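Local coordinates for endoglucanase EG-II (Hypocrea jecorina, PDB 3QR3), which probably hydrolyses internal beta-1,4-glucosidic bonds of cellulose, as an endoglucanase whose catalytic domain is a family 5 glycoside hydrolase TIM barrel, at residues N156-A159 / A160-Q163; G112-I115 / G116-G119; V165-A168 / I169-G173; S127-S130 / Q131-S134. All coordinates share one frame; numbering follows the deposited sequence.

The four contacts lie on two neighbouring outer helices of the TIM barrel and the turn before them, and come along the chain in the order 2, 4, 1, 3. Contact 2 is a glycine-rich turn after strand 113-114, contact 4 lies on helix 122-136, and contacts 1 and 3 share helix 155-171, with centres 14 Å apart. Contacts 3 and 4 have centres 8 Å apart and touch where the two helices pack, Ala-172 against Ala-133 and Val-165 against Trp-129. Contacts 1 and 2 (centres 12 Å apart) meet through Gln-117 beside Thr-157 and Trp-158, and Ile-115 beside Thr-161. Together they join the two helices to each other and set the turn against both.

Contact 1: residues N156-A159 / A160-Q163; sequences NTWA and ATVQ
The indole of Trp-158 carries the CG2 methyl of Val-162 over one face, in a CH-pi contact. The methyl stands 3.4 Å above the ring plane, displaced toward the rim, and lies 3.7 Å from the centroid of the five-membered ring. Thr-161 reaches the same ring obliquely, with its CG2 3.8 Å from CZ3 of Trp-158. CG of Trp-158 is anti to the backbone N (chi1 179°), which swings the ring along the helix toward the following turn, which supplies both methyls.

Both segments belong to helix 155-171 of the TIM barrel, and the i to i+4 ladder supports the packing: Val-162 N donates to Trp-158 O at 2.8 Å, close to the C=O axis, and Thr-161 N to Thr-157 O at 3.0 Å. A water also donates to Thr-157 O and accepts from Thr-161 OG1, a hydroxyl that bonds to Asn-122 ND2 as well. At the polar corner of the indole, NE1 is hydrogen-bonded to Pro-182 O at the end of strand 179-182, while Phe-125 of helix 122-136 touches the ring.

With an alanine here in place of Trp-158 the indole is gone, which is likely to leave Pro-182 O without its donor and a gap beneath Val-162 CG2. The indole therefore works in two ways: its face packs against its own helix, and its N-H ties that helix to the barrel sheet.

Contact 2: residues G112-I115 / G116-G119; sequences GGII and GQGG
Ile-114 O is gripped by two backbone N-H groups arriving from opposite faces of its carbonyl plane. Gly-119 N comes to 2.8 Å of Ile-114 O and Gln-117 N to 2.9 Å of the same oxygen; they stand 39° and 47° out of the plane respectively, so neither points at a lone pair.

The first residues to fold back form a type II beta turn from Ile-114 to Gln-117, with Gly-116 at its third position, where a positive phi of 75° favours glycine. The turn leaves the short hairpin of strands 109-110 and 113-114, and the chain then curls until the CA atoms of Gly-113 and Gly-119 are 3.7 Å apart. A beta carbon on Gly-113 would run into Gly-119 CA, and one on Gly-119 into the carbonyl carbon of Gly-113. A water bridges the two arms of the curl, accepting from Ile-114 N and donating to Gln-117 O.

Gln-117 runs extended beyond CG, with its CB 3.5 Å from Ile-114 CG2, and that methyl also faces the amide carbon. Its NE2 gives a hydrogen bond of 2.7 Å to a second water, which in turn donates to Ile-115 O, while OE1 accepts from Asn-154 N. An alanine in place of Gln-117 would probably leave Asn-154 N without this acceptor and the second water without its donor. Ile-115 packs on Phe-125 and Asn-122 of helix 122-136.

Contact 3: residues V165-A168 / I169-G173; sequences VVTA and IRNAG
A Schellman motif ends helix 155-171, and Ala-168 meets Ala-172 in the turn that leads into it: Ala-172 N gives a weak bond of 3.1 Å to Ala-168 O. Gly-173 is the first residue to leave helical angles, with a phi of 105° at which a beta carbon would jam against the preceding carbonyl oxygen; its N bonds to Arg-170 O. Before this cap the helix is regular, with Ile-169 N 2.9 Å from Val-165 O and Arg-170 N 3.1 Å from Val-166 O.

On the buried side, Val-165 CG1 and Ile-169 CD1 touch at 3.8 Å. Val-165 continues onto Trp-129 and Ile-169 onto Ala-133, both of helix 122-136, while Val-166 covers Ile-179 and Leu-181 of strand 179-182. Arg-170 brings its CG within 3.4 Å of Val-166 O, then bends at chi2 (-54°); its NH1 is hydrogen-bonded to Ala-174 O and Gln-177 O, which fastens the chain beyond the cap to the helix.

On the outer side of the helix, Thr-167 and Asn-171 run side by side in the same direction. Thr-167 OG1 turns back to bond Gln-163 O, and its CG2 methyl packs 3.5 Å from Asn-171 ND2.

Contact 4: residues S127-S130 / Q131-S134; sequences SLWS and QLAS
Regular i to i+4 bonds join the two halves of this helix: Leu-132 N donates to Leu-128 O at 3.2 Å, Ala-133 N to Trp-129 O at 2.9 Å and Ser-134 N to Ser-130 O at 2.9 Å. The helix, 122-136, is the crossover helix of a beta-alpha-beta unit in the TIM barrel, linking the adjacent parallel strands 99-104 and 142-145.

The rung from Gln-131 to Ser-127 is reinforced by a side chain. Gln-131 N makes a weak bond to Ser-127 O, and the side-chain NE2 of Gln-131 adds a sounder one of 3.1 Å to the same oxygen. This second donor stands 56° out of the carbonyl plane, above it, yet the oxygen is almost exactly in the plane of the glutamine amide, 3° from it. With CG beside the backbone N (chi1 -66°) and the chain extended beyond it, the amide is carried back alongside the preceding turn. Further bonds, from OE1 to Leu-78 N and from NE2 to Gly-76 O, fix the rotation of the amide and tie the loop there to the helix.

The sheet-facing side is apolar. Trp-129 packs on Val-102 and Ile-104 of strand 99-104, meets Phe-125 edge to face, and bonds through NE1 to Ile-146 O. Leu-132 sits between its two neighbours of the preceding turn: its CD1 methyl is 4.2 Å from Leu-128 CD1, and it makes a CH-pi contact over one face of the Trp-129 six-membered ring, 3.8 Å from CZ3 and offset toward the rim.

Contact 1: residues N156-A159 / A160-Q163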
loop_
_atom_site.group_PDB
_atom_site.type_symbol
_atom_site.label_atom_id
_atom_site.label_comp_id
_atom_site.label_asym_id
_atom_site.label_seq_id
_atom_site.Cartn_x
_atom_site.Cartn_y
_atom_site.Cartn_z
ATOM N N ASN A 156 -17.881 -0.993 -11.958
ATOM C CA ASN A 156 -19.142 -1.132 -11.237
ATOM C C ASN A 156 -19.140 -2.433 -10.455
ATOM O O ASN A 156 -19.461 -2.468 -9.270
ATOM C CB ASN A 156 -20.340 -1.101 -12.198
ATOM C CG ASN A 156 -20.398 0.172 -13.016
ATOM O OD1 ASN A 156 -20.679 1.247 -12.488
ATOM N ND2 ASN A 156 -20.134 0.058 -14.311
ATOM N N THR A 157 -18.763 -3.508 -11.130
ATOM C CA THR A 157 -18.668 -4.800 -10.471
ATOM C C THR A 157 -17.592 -4.788 -9.384
ATOM O O THR A 157 -17.810 -5.301 -8.286
ATOM C CB THR A 157 -18.400 -5.906 -11.496
ATOM O OG1 THR A 157 -19.359 -5.787 -12.550
ATOM C CG2 THR A 157 -18.513 -7.281 -10.853
ATOM N N TRP A 158 -16.442 -4.182 -9.680
ATOM C CA TRP A 158 -15.374 -4.057 -8.671
ATOM C C TRP A 158 -15.834 -3.336 -7.388
ATOM O O TRP A 158 -15.553 -3.795 -6.278
ATOM C CB TRP A 158 -14.121 -3.388 -9.262
ATOM C CG TRP A 158 -12.999 -3.210 -8.261
ATOM C CD1 TRP A 158 -12.450 -2.031 -7.840
ATOM C CD2 TRP A 158 -12.300 -4.246 -7.555
ATOM N NE1 TRP A 158 -11.453 -2.271 -6.925
ATOM C CE2 TRP A 158 -11.344 -3.619 -6.729
ATOM C CE3 TRP A 158 -12.390 -5.640 -7.544
ATOM C CZ2 TRP A 158 -10.493 -4.338 -5.898
ATOM C CZ3 TRP A 158 -11.540 -6.352 -6.716
ATOM C CH2 TRP A 158 -10.604 -5.698 -5.908
ATOM N N ALA A 159 -16.543 -2.216 -7.533
ATOM C CA ALA A 159 -17.054 -1.492 -6.364
ATOM C C ALA A 159 -17.960 -2.356 -5.484
ATOM O O ALA A 159 -17.932 -2.246 -4.259
ATOM C CB ALA A 159 -17.804 -0.221 -6.796
ATOM N N ALA A 160 -18.781 -3.197 -6.111
ATOM C CA ALA A 160 -19.615 -4.146 -5.379
ATOM C C ALA A 160 -18.746 -5.130 -4.600
ATOM O O ALA A 160 -19.002 -5.407 -3.425
ATOM C CB ALA A 160 -20.543 -4.899 -6.341
ATOM N N THR A 161 -17.717 -5.652 -5.263
ATOM C CA THR A 161 -16.757 -6.553 -4.622
ATOM C C THR A 161 -16.138 -5.858 -3.419
ATOM O O THR A 161 -16.073 -6.419 -2.311
ATOM C CB THR A 161 -15.657 -6.988 -5.619
ATOM O OG1 THR A 161 -16.257 -7.734 -6.684
ATOM C CG2 THR A 161 -14.564 -7.841 -4.933
ATOM N N VAL A 162 -15.686 -4.625 -3.633
ATOM C CA VAL A 162 -15.084 -3.857 -2.549
ATOM C C VAL A 162 -16.062 -3.693 -1.382
ATOM O O VAL A 162 -15.673 -3.825 -0.218
ATOM C CB VAL A 162 -14.537 -2.483 -3.034
ATOM C CG1 VAL A 162 -14.095 -1.618 -1.845
ATOM C CG2 VAL A 162 -13.365 -2.680 -4.015
ATOM N N GLN A 163 -17.329 -3.408 -1.692
ATOM C CA GLN A 163 -18.360 -3.292 -0.656
ATOM C C GLN A 163 -18.508 -4.591 0.146
ATOM O O GLN A 163 -18.611 -4.572 1.373
ATOM C CB GLN A 163 -19.710 -2.893 -1.274
ATOM C CG GLN A 163 -20.871 -2.864 -0.282
ATOM C CD GLN A 163 -20.717 -1.772 0.776
ATOM O OE1 GLN A 163 -21.043 -0.606 0.539
ATOM N NE2 GLN A 163 -20.219 -2.154 1.954
HETATM O O HOH W 1 -19.178 -7.966 -7.603
#

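Contact 2: residues G112-I115 / G116-G119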
loop_
_atom_site.group_PDB
_atom_site.type_symbol
_atom_site.label_atom_id
_atom_site.label_comp_id
_atom_site.label_asym_id
_atom_site.label_seq_id
_atom_site.Cartn_x
_atom_site.Cartn_y
_atom_site.Cartn_z
ATOM N N GLY A 112 -4.426 -14.547 -13.402
ATOM C CA GLY A 112 -5.007 -14.100 -14.654
ATOM C C GLY A 112 -6.516 -13.902 -14.632
ATOM O O GLY A 112 -7.068 -13.307 -15.555
ATOM N N GLY A 113 -7.186 -14.401 -13.597
ATOM C CA GLY A 113 -8.638 -14.269 -13.502
ATOM C C GLY A 113 -9.048 -13.099 -12.617
ATOM O O GLY A 113 -8.519 -12.928 -11.521
ATOM N N ILE A 114 -9.992 -12.291 -13.080
ATOM C CA ILE A 114 -10.410 -11.110 -12.322
ATOM C C ILE A 114 -11.427 -11.471 -11.244
ATOM O O ILE A 114 -12.420 -12.135 -11.513
ATOM C CB ILE A 114 -11.018 -10.045 -13.235
ATOM C CG1 ILE A 114 -9.970 -9.515 -14.209
ATOM C CG2 ILE A 114 -11.615 -8.909 -12.419
ATOM C CD1 ILE A 114 -10.586 -8.725 -15.381
ATOM N N ILE A 115 -11.161 -11.043 -10.017
ATOM C CA ILE A 115 -12.073 -11.287 -8.910
ATOM C C ILE A 115 -13.482 -10.805 -9.268
ATOM O O ILE A 115 -13.683 -9.637 -9.597
ATOM C CB ILE A 115 -11.608 -10.561 -7.633
ATOM C CG1 ILE A 115 -10.234 -11.074 -7.184
ATOM C CG2 ILE A 115 -12.610 -10.742 -6.518
ATOM C CD1 ILE A 115 -9.558 -10.112 -6.172
ATOM N N GLY A 116 -14.442 -11.721 -9.224
ATOM C CA GLY A 116 -15.835 -11.398 -9.464
ATOM C C GLY A 116 -16.175 -11.166 -10.924
ATOM O O GLY A 116 -17.304 -10.818 -11.249
ATOM N N GLN A 117 -15.199 -11.350 -11.803
ATOM C CA GLN A 117 -15.397 -11.087 -13.225
ATOM C C GLN A 117 -14.736 -12.171 -14.087
ATOM O O GLN A 117 -14.059 -11.875 -15.076
ATOM C CB GLN A 117 -14.875 -9.684 -13.580
ATOM C CG GLN A 117 -15.512 -8.587 -12.708
ATOM C CD GLN A 117 -14.923 -7.193 -12.923
ATOM O OE1 GLN A 117 -14.447 -6.851 -14.007
ATOM N NE2 GLN A 117 -14.969 -6.377 -11.879
ATOM N N GLY A 118 -14.954 -13.427 -13.707
ATOM C CA GLY A 118 -14.384 -14.547 -14.438
ATOM C C GLY A 118 -13.358 -15.330 -13.632
ATOM O O GLY A 118 -13.187 -16.522 -13.846
ATOM N N GLY A 119 -12.676 -14.654 -12.709
ATOM C CA GLY A 119 -11.716 -15.301 -11.827
ATOM C C GLY A 119 -12.411 -15.747 -10.552
ATOM O O GLY A 119 -13.554 -16.187 -10.600
HETATM O O HOH W 2 -11.295 -12.754 -15.534
HETATM O O HOH W 3 -15.347 -7.406 -9.370
#

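Contact 3: residues V165-A168 / I169-G173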
loop_
_atom_site.group_PDB
_atom_site.type_symbol
_atom_site.label_atom_id
_atom_site.label_comp_id
_atom_site.label_asym_id
_atom_site.label_seq_id
_atom_site.Cartn_x
_atom_site.Cartn_y
_atom_site.Cartn_z
ATOM N N VAL A 165 -16.229 -6.793 0.647
ATOM C CA VAL A 165 -15.048 -6.903 1.510
ATOM C C VAL A 165 -15.172 -6.015 2.751
ATOM O O VAL A 165 -14.973 -6.471 3.876
ATOM C CB VAL A 165 -13.755 -6.579 0.745
ATOM C CG1 VAL A 165 -12.560 -6.499 1.700
ATOM C CG2 VAL A 165 -13.513 -7.647 -0.316
ATOM N N VAL A 166 -15.521 -4.750 2.555
ATOM C CA VAL A 166 -15.722 -3.861 3.704
ATOM C C VAL A 166 -16.736 -4.449 4.695
ATOM O O VAL A 166 -16.522 -4.439 5.909
ATOM C CB VAL A 166 -16.160 -2.450 3.276
ATOM C CG1 VAL A 166 -16.673 -1.664 4.486
ATOM C CG2 VAL A 166 -14.993 -1.718 2.608
ATOM N N THR A 167 -17.830 -4.988 4.178
ATOM C CA THR A 167 -18.829 -5.595 5.049
ATOM C C THR A 167 -18.235 -6.768 5.819
ATOM O O THR A 167 -18.475 -6.922 7.018
ATOM C CB THR A 167 -20.060 -6.053 4.259
ATOM O OG1 THR A 167 -20.575 -4.943 3.517
ATOM C CG2 THR A 167 -21.145 -6.593 5.203
ATOM N N ALA A 168 -17.441 -7.585 5.135
ATOM C CA ALA A 168 -16.828 -8.738 5.789
ATOM C C ALA A 168 -15.866 -8.309 6.890
ATOM O O ALA A 168 -15.815 -8.919 7.961
ATOM C CB ALA A 168 -16.122 -9.621 4.778
ATOM N N ILE A 169 -15.099 -7.260 6.623
ATOM C CA ILE A 169 -14.089 -6.819 7.572
ATOM C C ILE A 169 -14.763 -6.306 8.846
ATOM O O ILE A 169 -14.349 -6.637 9.950
ATOM C CB ILE A 169 -13.209 -5.715 6.961
ATOM C CG1 ILE A 169 -12.357 -6.291 5.825
ATOM C CG2 ILE A 169 -12.353 -5.054 8.030
ATOM C CD1 ILE A 169 -11.514 -5.263 5.110
ATOM N N ARG A 170 -15.811 -5.507 8.679
ATOM C CA ARG A 170 -16.535 -4.940 9.812
ATOM C C ARG A 170 -17.278 -6.018 10.611
ATOM O O ARG A 170 -17.250 -6.015 11.844
ATOM C CB ARG A 170 -17.514 -3.856 9.339
ATOM C CG ARG A 170 -16.863 -2.620 8.706
ATOM C CD ARG A 170 -15.804 -1.978 9.610
ATOM N NE ARG A 170 -15.346 -0.695 9.073
ATOM C CZ ARG A 170 -14.171 -0.129 9.339
ATOM N NH1 ARG A 170 -13.288 -0.726 10.130
ATOM N NH2 ARG A 170 -13.867 1.036 8.796
ATOM N N ASN A 171 -17.949 -6.926 9.901
ATOM C CA ASN A 171 -18.673 -8.025 10.534
ATOM C C ASN A 171 -17.767 -8.989 11.294
ATOM O O ASN A 171 -18.226 -9.690 12.193
ATOM C CB ASN A 171 -19.492 -8.808 9.499
ATOM C CG ASN A 171 -20.734 -8.050 9.029
ATOM O OD1 ASN A 171 -21.085 -7.002 9.563
ATOM N ND2 ASN A 171 -21.396 -8.587 8.019
ATOM N N ALA A 172 -16.486 -9.026 10.935
ATOM C CA ALA A 172 -15.530 -9.890 11.629
ATOM C C ALA A 172 -15.027 -9.252 12.920
ATOM O O ALA A 172 -14.249 -9.857 13.657
ATOM C CB ALA A 172 -14.363 -10.217 10.723
ATOM N N GLY A 173 -15.454 -8.023 13.186
ATOM C CA GLY A 173 -15.067 -7.347 14.415
ATOM C C GLY A 173 -14.025 -6.253 14.245
ATOM O O GLY A 173 -13.695 -5.556 15.205
#

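Contact 4: residues S127-S130 / Q131-S134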
loop_
_atom_site.group_PDB
_atom_site.type_symbol
_atom_site.label_atom_id
_atom_site.label_comp_id
_atom_site.label_asym_id
_atom_site.label_seq_id
_atom_site.Cartn_x
_atom_site.Cartn_y
_atom_site.Cartn_z
ATOM N N SER A 127 -13.575 -14.146 1.807
ATOM C CA SER A 127 -13.072 -15.164 2.726
ATOM C C SER A 127 -11.636 -14.868 3.186
ATOM O O SER A 127 -11.284 -15.094 4.346
ATOM C CB SER A 127 -13.134 -16.536 2.062
ATOM O OG SER A 127 -12.004 -17.307 2.399
ATOM N N LEU A 128 -10.812 -14.365 2.274
ATOM C CA LEU A 128 -9.453 -13.965 2.635
ATOM C C LEU A 128 -9.515 -12.811 3.638
ATOM O O LEU A 128 -8.923 -12.871 4.710
ATOM C CB LEU A 128 -8.673 -13.541 1.390
ATOM C CG LEU A 128 -7.362 -12.798 1.658
ATOM C CD1 LEU A 128 -6.309 -13.775 2.167
ATOM C CD2 LEU A 128 -6.879 -12.056 0.399
ATOM N N TRP A 129 -10.269 -11.773 3.299
ATOM C CA TRP A 129 -10.324 -10.588 4.142
ATOM C C TRP A 129 -11.050 -10.819 5.464
ATOM O O TRP A 129 -10.722 -10.203 6.473
ATOM C CB TRP A 129 -10.893 -9.392 3.376
ATOM C CG TRP A 129 -9.831 -8.723 2.569
ATOM C CD1 TRP A 129 -9.723 -8.687 1.205
ATOM C CD2 TRP A 129 -8.689 -8.028 3.079
ATOM N NE1 TRP A 129 -8.597 -7.991 0.839
ATOM C CE2 TRP A 129 -7.944 -7.576 1.970
ATOM C CE3 TRP A 129 -8.227 -7.737 4.369
ATOM C CZ2 TRP A 129 -6.758 -6.846 2.111
ATOM C CZ3 TRP A 129 -7.045 -7.014 4.506
ATOM C CH2 TRP A 129 -6.326 -6.579 3.383
ATOM N N SER A 130 -12.017 -11.725 5.470
ATOM C CA SER A 130 -12.740 -12.015 6.702
ATOM C C SER A 130 -11.768 -12.608 7.726
ATOM O O SER A 130 -11.784 -12.260 8.911
ATOM C CB SER A 130 -13.901 -12.974 6.418
ATOM O OG SER A 130 -14.676 -13.191 7.577
ATOM N N GLN A 131 -10.897 -13.495 7.257
ATOM C CA GLN A 131 -9.910 -14.109 8.131
ATOM C C GLN A 131 -8.881 -13.113 8.647
ATOM O O GLN A 131 -8.548 -13.121 9.831
ATOM C CB GLN A 131 -9.203 -15.263 7.421
ATOM C CG GLN A 131 -10.124 -16.423 7.100
ATOM C CD GLN A 131 -9.387 -17.515 6.377
ATOM O OE1 GLN A 131 -8.694 -18.317 6.994
ATOM N NE2 GLN A 131 -9.519 -17.545 5.060
ATOM N N LEU A 132 -8.371 -12.260 7.766
ATOM C CA LEU A 132 -7.420 -11.237 8.188
ATOM C C LEU A 132 -8.060 -10.285 9.198
ATOM O O LEU A 132 -7.451 -9.929 10.197
ATOM C CB LEU A 132 -6.887 -10.471 6.978
ATOM C CG LEU A 132 -5.982 -11.306 6.073
ATOM C CD1 LEU A 132 -5.690 -10.567 4.767
ATOM C CD2 LEU A 132 -4.696 -11.639 6.829
ATOM N N ALA A 133 -9.296 -9.883 8.934
ATOM C CA ALA A 133 -10.007 -8.985 9.835
ATOM C C ALA A 133 -10.198 -9.630 11.205
ATOM O O ALA A 133 -10.019 -8.983 12.230
ATOM C CB ALA A 133 -11.360 -8.606 9.237
ATOM N N SER A 134 -10.576 -10.903 11.221
ATOM C CA SER A 134 -10.732 -11.623 12.480
ATOM C C SER A 134 -9.411 -11.663 13.252
ATOM O O SER A 134 -9.379 -11.437 14.465
ATOM C CB SER A 134 -11.244 -13.039 12.228
ATOM O OG SER A 134 -11.346 -13.756 13.447
#